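Local coordinates for alginate biosynthesis protein AlgX (Pseudomonas aeruginosa, PDB 4KNC) that takes part in O-acetylating the exopolysaccharide alginate and protects the polymer from degradation as it crosses the periplasm, at residues Leu167-Lys179 and Gly226-Ala238. Sequence-based numbering, arbitrary orientation.
Sequences LKQVPGFEEIPKK and GDLFGDGGNPQIA
Pro177 plugs its ring into the curl of residues 227-234, the loop that leads into strand 237-240 of the parallel sheet in the SGNH hydrolase-like domain. Pro177 belongs to the connection that leaves helix 153-169 and folds through a type II beta turn from Val170 to Phe173. The proline CG meets two carbonyl oxygens, Gly230 O at 3.0 Å and Asn234 O at 3.2 Å, while CB of the same ring touches Leu228 O and CD lies against Gln236 CG. Beside the ring the backbones are tied together: Lys178 N donates to Asp227 O (2.8 Å, N-H...O angle 163°), approaching from above the carbonyl plane, and Pro177 CA adds a CA-H...O contact to that oxygen. Glu175 O likewise receives Gly230 CA, where the absence of a side chain permits the close approach.

Toward the sheet the contact becomes apolar. Ile176 has CG1 beside its backbone N (chi1 -66°) and the chain extended beyond, which sets CG1 against Gln236 CB and carries CD1 to Ile237 CG1 (3.9 Å), the two isoleucines crossing at about a right angle. Ile237 CD1 also approaches Phe173 CE1 obliquely and reaches Leu167 CD1 more loosely; Ile295 of strand 293-298 touches both Leu167 and Ile237. The Gln236 amide is held at both ends, OE1 by Lys292 NZ and NE2 by a bond to Asn234 O.

At the outer end, Leu228 CD1 presses on Lys179 CG at 3.5 Å, tighter than a normal carbon contact. Lys178 packs its CB against Asp227 CB, then bends back toward the turn, where NZ meets Phe173 O in the carbonyl plane. A water lies within hydrogen-bonding distance of both Ile176 O and Asp227 O. Another bridges turn and loop, donating to Gly172 O and, at 2.8 Å, to Asp231 OD2.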
ATOM      1  N   LEU A 167     -17.073  -8.000   1.061  1.00 35.43           N
ATOM      2  CA  LEU A 167     -17.420  -7.082   2.150  1.00 35.02           C
ATOM      3  C   LEU A 167     -18.698  -7.521   2.850  1.00 40.96           C
ATOM      4  O   LEU A 167     -18.795  -7.473   4.080  1.00 38.86           O
ATOM      5  CB  LEU A 167     -17.600  -5.655   1.640  1.00 35.31           C
ATOM      6  CG  LEU A 167     -16.375  -4.974   1.052  1.00 35.21           C
ATOM      7  CD1 LEU A 167     -16.736  -3.556   0.627  1.00 29.82           C
ATOM      8  CD2 LEU A 167     -15.239  -4.972   2.082  1.00 31.48           C
ATOM      9  N   LYS A 168     -19.675  -7.949   2.058  1.00 40.02           N
ATOM     10  CA  LYS A 168     -20.931  -8.410   2.634  1.00 38.84           C
ATOM     11  C   LYS A 168     -20.784  -9.612   3.576  1.00 39.85           C
ATOM     12  O   LYS A 168     -21.640  -9.825   4.426  1.00 39.65           O
ATOM     13  CB  LYS A 168     -21.961  -8.695   1.533  1.00 38.78           C
ATOM     14  CG  LYS A 168     -22.459  -7.416   0.845  1.00 43.69           C
ATOM     15  CD  LYS A 168     -23.317  -7.738  -0.371  1.00 48.11           C
ATOM     16  CE  LYS A 168     -23.810  -6.480  -1.068  1.00 52.85           C
ATOM     17  NZ  LYS A 168     -24.409  -6.808  -2.405  1.00 55.52           N
ATOM     18  N   GLN A 169     -19.702 -10.379   3.443  1.00 39.63           N
ATOM     19  CA  GLN A 169     -19.465 -11.542   4.318  1.00 37.69           C
ATOM     20  C   GLN A 169     -18.783 -11.165   5.634  1.00 45.94           C
ATOM     21  O   GLN A 169     -18.727 -11.968   6.574  1.00 48.00           O
ATOM     22  CB  GLN A 169     -18.576 -12.587   3.621  1.00 35.22           C
ATOM     23  CG  GLN A 169     -19.150 -13.215   2.348  1.00 48.35           C
ATOM     24  CD  GLN A 169     -18.078 -13.904   1.509  1.00 60.28           C
ATOM     25  OE1 GLN A 169     -16.908 -13.980   1.903  1.00 65.95           O
ATOM     26  NE2 GLN A 169     -18.469 -14.393   0.337  1.00 60.67           N
ATOM     27  N   VAL A 170     -18.236  -9.959   5.693  1.00 40.75           N
ATOM     28  CA  VAL A 170     -17.405  -9.567   6.827  1.00 41.78           C
ATOM     29  C   VAL A 170     -18.233  -9.360   8.095  1.00 40.25           C
ATOM     30  O   VAL A 170     -19.225  -8.638   8.074  1.00 38.25           O
ATOM     31  CB  VAL A 170     -16.563  -8.307   6.499  1.00 34.41           C
ATOM     32  CG1 VAL A 170     -15.688  -7.916   7.665  1.00 32.60           C
ATOM     33  CG2 VAL A 170     -15.703  -8.561   5.283  1.00 34.18           C
ATOM     34  N   PRO A 171     -17.831 -10.007   9.207  1.00 48.70           N
ATOM     35  CA  PRO A 171     -18.581  -9.885  10.465  1.00 44.76           C
ATOM     36  C   PRO A 171     -18.797  -8.419  10.858  1.00 37.54           C
ATOM     37  O   PRO A 171     -17.851  -7.636  10.855  1.00 44.69           O
ATOM     38  CB  PRO A 171     -17.677 -10.595  11.481  1.00 46.35           C
ATOM     39  CG  PRO A 171     -16.898 -11.583  10.670  1.00 48.23           C
ATOM     40  CD  PRO A 171     -16.664 -10.900   9.343  1.00 46.06           C
ATOM     41  N   GLY A 172     -20.040  -8.051  11.158  1.00 41.96           N
ATOM     42  CA  GLY A 172     -20.366  -6.665  11.440  1.00 50.01           C
ATOM     43  C   GLY A 172     -20.893  -5.833  10.276  1.00 51.58           C
ATOM     44  O   GLY A 172     -21.443  -4.753  10.502  1.00 52.11           O
ATOM     45  N   PHE A 173     -20.738  -6.321   9.042  1.00 53.00           N
ATOM     46  CA  PHE A 173     -21.153  -5.563   7.850  1.00 46.87           C
ATOM     47  C   PHE A 173     -22.617  -5.132   7.900  1.00 43.76           C
ATOM     48  O   PHE A 173     -22.984  -4.090   7.353  1.00 42.88           O
ATOM     49  CB  PHE A 173     -20.885  -6.338   6.544  1.00 39.72           C
ATOM     50  CG  PHE A 173     -21.197  -5.544   5.286  1.00 44.01           C
ATOM     51  CD1 PHE A 173     -20.220  -4.751   4.688  1.00 41.30           C
ATOM     52  CD2 PHE A 173     -22.463  -5.591   4.705  1.00 38.67           C
ATOM     53  CE1 PHE A 173     -20.501  -4.019   3.544  1.00 39.75           C
ATOM     54  CE2 PHE A 173     -22.759  -4.854   3.566  1.00 38.63           C
ATOM     55  CZ  PHE A 173     -21.770  -4.067   2.976  1.00 36.02           C
ATOM     56  N   GLU A 174     -23.458  -5.915   8.571  1.00 49.89           N
ATOM     57  CA  GLU A 174     -24.890  -5.626   8.568  1.00 42.72           C
ATOM     58  C   GLU A 174     -25.240  -4.376   9.374  1.00 42.13           C
ATOM     59  O   GLU A 174     -26.223  -3.697   9.084  1.00 45.63           O
ATOM     60  CB  GLU A 174     -25.685  -6.838   9.046  1.00 66.44           C
ATOM     61  CG  GLU A 174     -27.125  -6.858   8.555  1.00 83.36           C
ATOM     62  CD  GLU A 174     -27.244  -7.130   7.061  1.00 85.88           C
ATOM     63  OE1 GLU A 174     -26.205  -7.345   6.395  1.00 89.05           O
ATOM     64  OE2 GLU A 174     -28.387  -7.133   6.554  1.00 79.40           O
ATOM     65  N   GLU A 175     -24.413  -4.054  10.363  1.00 42.58           N
ATOM     66  CA  GLU A 175     -24.660  -2.893  11.218  1.00 44.52           C
ATOM     67  C   GLU A 175     -24.144  -1.601  10.593  1.00 47.43           C
ATOM     68  O   GLU A 175     -24.515  -0.499  11.003  1.00 47.50           O
ATOM     69  CB  GLU A 175     -24.018  -3.099  12.600  1.00 52.81           C
ATOM     70  CG  GLU A 175     -24.847  -3.950  13.550  1.00 72.80           C
ATOM     71  CD  GLU A 175     -25.170  -5.331  12.994  1.00 86.76           C
ATOM     72  OE1 GLU A 175     -24.270  -5.967  12.402  1.00 87.89           O
ATOM     73  OE2 GLU A 175     -26.330  -5.775  13.147  1.00 95.36           O
ATOM     74  N   ILE A 176     -23.266  -1.743   9.614  1.00 43.91           N
ATOM     75  CA  ILE A 176     -22.730  -0.584   8.910  1.00 48.47           C
ATOM     76  C   ILE A 176     -23.885   0.188   8.265  1.00 43.80           C
ATOM     77  O   ILE A 176     -24.805  -0.422   7.733  1.00 41.41           O
ATOM     78  CB  ILE A 176     -21.659  -1.040   7.887  1.00 40.04           C
ATOM     79  CG1 ILE A 176     -20.454  -1.609   8.648  1.00 37.26           C
ATOM     80  CG2 ILE A 176     -21.237   0.094   6.963  1.00 37.30           C
ATOM     81  CD1 ILE A 176     -19.325  -2.114   7.777  1.00 34.61           C
ATOM     82  N   PRO A 177     -23.867   1.530   8.365  1.00 54.44           N
ATOM     83  CA  PRO A 177     -24.895   2.370   7.732  1.00 56.48           C
ATOM     84  C   PRO A 177     -24.998   2.068   6.244  1.00 56.24           C
ATOM     85  O   PRO A 177     -23.968   1.961   5.579  1.00 51.26           O
ATOM     86  CB  PRO A 177     -24.352   3.793   7.895  1.00 49.23           C
ATOM     87  CG  PRO A 177     -23.378   3.740   8.981  1.00 49.63           C
ATOM     88  CD  PRO A 177     -22.845   2.332   9.061  1.00 55.22           C
ATOM     89  N   LYS A 178     -26.218   1.938   5.738  1.00 50.43           N
ATOM     90  CA  LYS A 178     -26.435   1.639   4.330  1.00 50.00           C
ATOM     91  C   LYS A 178     -27.006   2.860   3.611  1.00 53.10           C
ATOM     92  O   LYS A 178     -27.805   3.606   4.178  1.00 53.81           O
ATOM     93  CB  LYS A 178     -27.378   0.442   4.182  1.00 51.16           C
ATOM     94  CG  LYS A 178     -26.898  -0.809   4.896  1.00 55.09           C
ATOM     95  CD  LYS A 178     -25.431  -1.089   4.585  1.00 64.85           C
ATOM     96  CE  LYS A 178     -24.993  -2.445   5.114  1.00 59.53           C
ATOM     97  NZ  LYS A 178     -24.782  -2.425   6.573  1.00 61.03           N
ATOM     98  N   LYS A 179     -26.571   3.070   2.371  1.00 47.51           N
ATOM     99  CA  LYS A 179     -27.067   4.163   1.533  1.00 50.99           C
ATOM    100  C   LYS A 179     -27.190   3.652   0.108  1.00 46.15           C
ATOM    101  O   LYS A 179     -26.680   2.586  -0.219  1.00 50.90           O
ATOM    102  CB  LYS A 179     -26.095   5.350   1.545  1.00 58.35           C
ATOM    103  CG  LYS A 179     -25.580   5.749   2.917  1.00 63.82           C
ATOM    104  CD  LYS A 179     -24.290   6.549   2.829  1.00 65.35           C
ATOM    105  CE  LYS A 179     -24.535   7.979   2.392  1.00 60.10           C
ATOM    106  NZ  LYS A 179     -24.240   8.923   3.506  1.00 62.89           N
ATOM    107  N   GLY A 226     -33.262   5.035   8.219  1.00 66.11           N
ATOM    108  CA  GLY A 226     -33.247   3.919   9.153  1.00 65.29           C
ATOM    109  C   GLY A 226     -31.902   3.216   9.112  1.00 67.87           C
ATOM    110  O   GLY A 226     -31.076   3.368  10.011  1.00 65.28           O
ATOM    111  N   ASP A 227     -31.670   2.459   8.045  1.00 67.94           N
ATOM    112  CA  ASP A 227     -30.394   1.781   7.836  1.00 69.73           C
ATOM    113  C   ASP A 227     -29.231   2.765   7.699  1.00 57.71           C
ATOM    114  O   ASP A 227     -28.075   2.379   7.820  1.00 54.70           O
ATOM    115  CB  ASP A 227     -30.466   0.874   6.605  1.00 79.68           C
ATOM    116  CG  ASP A 227     -31.527  -0.200   6.737  1.00 87.86           C
ATOM    117  OD1 ASP A 227     -31.894  -0.537   7.886  1.00 89.86           O
ATOM    118  OD2 ASP A 227     -31.991  -0.709   5.693  1.00 91.23           O
ATOM    119  N   LEU A 228     -29.554   4.037   7.459  1.00 57.50           N
ATOM    120  CA  LEU A 228     -28.567   5.112   7.380  1.00 59.34           C
ATOM    121  C   LEU A 228     -27.878   5.374   8.732  1.00 62.20           C
ATOM    122  O   LEU A 228     -26.810   6.015   8.789  1.00 51.86           O
ATOM    123  CB  LEU A 228     -29.240   6.397   6.862  1.00 61.67           C
ATOM    124  CG  LEU A 228     -28.379   7.620   6.526  1.00 64.62           C
ATOM    125  CD1 LEU A 228     -27.271   7.250   5.554  1.00 64.41           C
ATOM    126  CD2 LEU A 228     -29.216   8.760   5.958  1.00 60.20           C
ATOM    127  N   PHE A 229     -28.473   4.857   9.811  1.00 51.59           N
ATOM    128  CA  PHE A 229     -28.024   5.187  11.172  1.00 55.87           C
ATOM    129  C   PHE A 229     -27.414   4.059  12.017  1.00 53.10           C
ATOM    130  O   PHE A 229     -27.132   4.249  13.209  1.00 55.35           O
ATOM    131  CB  PHE A 229     -29.141   5.907  11.922  1.00 54.65           C
ATOM    132  CG  PHE A 229     -29.454   7.251  11.341  1.00 63.96           C
ATOM    133  CD1 PHE A 229     -30.390   7.382  10.328  1.00 66.45           C
ATOM    134  CD2 PHE A 229     -28.767   8.375  11.766  1.00 67.02           C
ATOM    135  CE1 PHE A 229     -30.663   8.612   9.779  1.00 67.96           C
ATOM    136  CE2 PHE A 229     -29.033   9.608  11.222  1.00 67.71           C
ATOM    137  CZ  PHE A 229     -29.982   9.724  10.224  1.00 70.27           C
ATOM    138  N   GLY A 230     -27.189   2.904  11.396  1.00 47.61           N
ATOM    139  CA  GLY A 230     -26.434   1.834  12.025  1.00 51.49           C
ATOM    140  C   GLY A 230     -25.070   2.357  12.430  1.00 55.79           C
ATOM    141  O   GLY A 230     -24.489   3.188  11.724  1.00 59.21           O
ATOM    142  N   ASP A 231     -24.568   1.897  13.577  1.00 51.57           N
ATOM    143  CA  ASP A 231     -23.309   2.404  14.129  1.00 60.59           C
ATOM    144  C   ASP A 231     -23.302   3.932  14.237  1.00 61.07           C
ATOM    145  O   ASP A 231     -22.265   4.569  14.057  1.00 57.44           O
ATOM    146  CB  ASP A 231     -22.102   1.926  13.305  1.00 59.56           C
ATOM    147  CG  ASP A 231     -21.865   0.426  13.427  1.00 67.16           C
ATOM    148  OD1 ASP A 231     -22.360  -0.177  14.406  1.00 67.98           O
ATOM    149  OD2 ASP A 231     -21.175  -0.147  12.552  1.00 62.76           O
ATOM    150  N   GLY A 232     -24.466   4.516  14.512  1.00 64.06           N
ATOM    151  CA  GLY A 232     -24.553   5.953  14.699  1.00 64.73           C
ATOM    152  C   GLY A 232     -24.416   6.761  13.420  1.00 57.84           C
ATOM    153  O   GLY A 232     -24.324   7.980  13.471  1.00 57.17           O
ATOM    154  N   GLY A 233     -24.396   6.091  12.271  1.00 60.42           N
ATOM    155  CA  GLY A 233     -24.389   6.800  11.002  1.00 57.65           C
ATOM    156  C   GLY A 233     -23.025   7.124  10.397  1.00 61.05           C
ATOM    157  O   GLY A 233     -22.930   7.444   9.203  1.00 58.79           O
ATOM    158  N   ASN A 234     -21.964   7.044  11.194  1.00 52.21           N
ATOM    159  CA  ASN A 234     -20.625   7.320  10.664  1.00 61.05           C
ATOM    160  C   ASN A 234     -20.161   6.254   9.660  1.00 54.46           C
ATOM    161  O   ASN A 234     -20.553   5.097   9.776  1.00 49.65           O
ATOM    162  CB  ASN A 234     -19.610   7.442  11.805  1.00 72.21           C
ATOM    163  CG  ASN A 234     -19.836   8.677  12.670  1.00 78.73           C
ATOM    164  OD1 ASN A 234     -20.936   9.237  12.715  1.00 79.12           O
ATOM    165  ND2 ASN A 234     -18.787   9.104  13.365  1.00 80.39           N
ATOM    166  N   PRO A 235     -19.333   6.645   8.667  1.00 52.40           N
ATOM    167  CA  PRO A 235     -18.678   5.680   7.769  1.00 45.37           C
ATOM    168  C   PRO A 235     -17.792   4.715   8.543  1.00 48.00           C
ATOM    169  O   PRO A 235     -17.146   5.115   9.507  1.00 55.38           O
ATOM    170  CB  PRO A 235     -17.824   6.570   6.853  1.00 40.85           C
ATOM    171  CG  PRO A 235     -18.576   7.863   6.817  1.00 49.34           C
ATOM    172  CD  PRO A 235     -19.085   8.032   8.239  1.00 54.55           C
ATOM    173  N   GLN A 236     -17.758   3.458   8.113  1.00 41.63           N
ATOM    174  CA  GLN A 236     -17.166   2.388   8.909  1.00 30.46           C
ATOM    175  C   GLN A 236     -16.171   1.565   8.100  1.00 37.50           C
ATOM    176  O   GLN A 236     -15.625   0.577   8.603  1.00 37.71           O
ATOM    177  CB  GLN A 236     -18.279   1.473   9.431  1.00 36.54           C
ATOM    178  CG  GLN A 236     -19.238   2.169  10.388  1.00 48.52           C
ATOM    179  CD  GLN A 236     -18.532   2.644  11.640  1.00 54.60           C
ATOM    180  OE1 GLN A 236     -17.562   2.028  12.083  1.00 52.29           O
ATOM    181  NE2 GLN A 236     -19.001   3.753  12.207  1.00 60.11           N
ATOM    182  N   ILE A 237     -15.959   1.963   6.843  1.00 33.51           N
ATOM    183  CA  ILE A 237     -15.055   1.257   5.932  1.00 29.61           C
ATOM    184  C   ILE A 237     -14.027   2.224   5.336  1.00 31.44           C
ATOM    185  O   ILE A 237     -14.389   3.275   4.819  1.00 32.89           O
ATOM    186  CB  ILE A 237     -15.817   0.568   4.774  1.00 28.93           C
ATOM    187  CG1 ILE A 237     -16.939  -0.329   5.321  1.00 38.00           C
ATOM    188  CG2 ILE A 237     -14.842  -0.235   3.919  1.00 28.45           C
ATOM    189  CD1 ILE A 237     -17.654  -1.151   4.248  1.00 33.55           C
ATOM    190  N   ALA A 238     -12.751   1.859   5.423  1.00 34.79           N
ATOM    191  CA  ALA A 238     -11.660   2.698   4.948  1.00 32.70           C
ATOM    192  C   ALA A 238     -10.860   1.950   3.909  1.00 31.17           C
ATOM    193  O   ALA A 238     -10.680   0.739   4.003  1.00 37.60           O
ATOM    194  CB  ALA A 238     -10.760   3.098   6.103  1.00 37.58           C
TER
HETATM  195  O   HOH W   1     -20.331  -2.766  12.461  1.00 51.37           O
HETATM  196  O   HOH W   2     -27.308  -0.128   9.015  1.00 50.32           O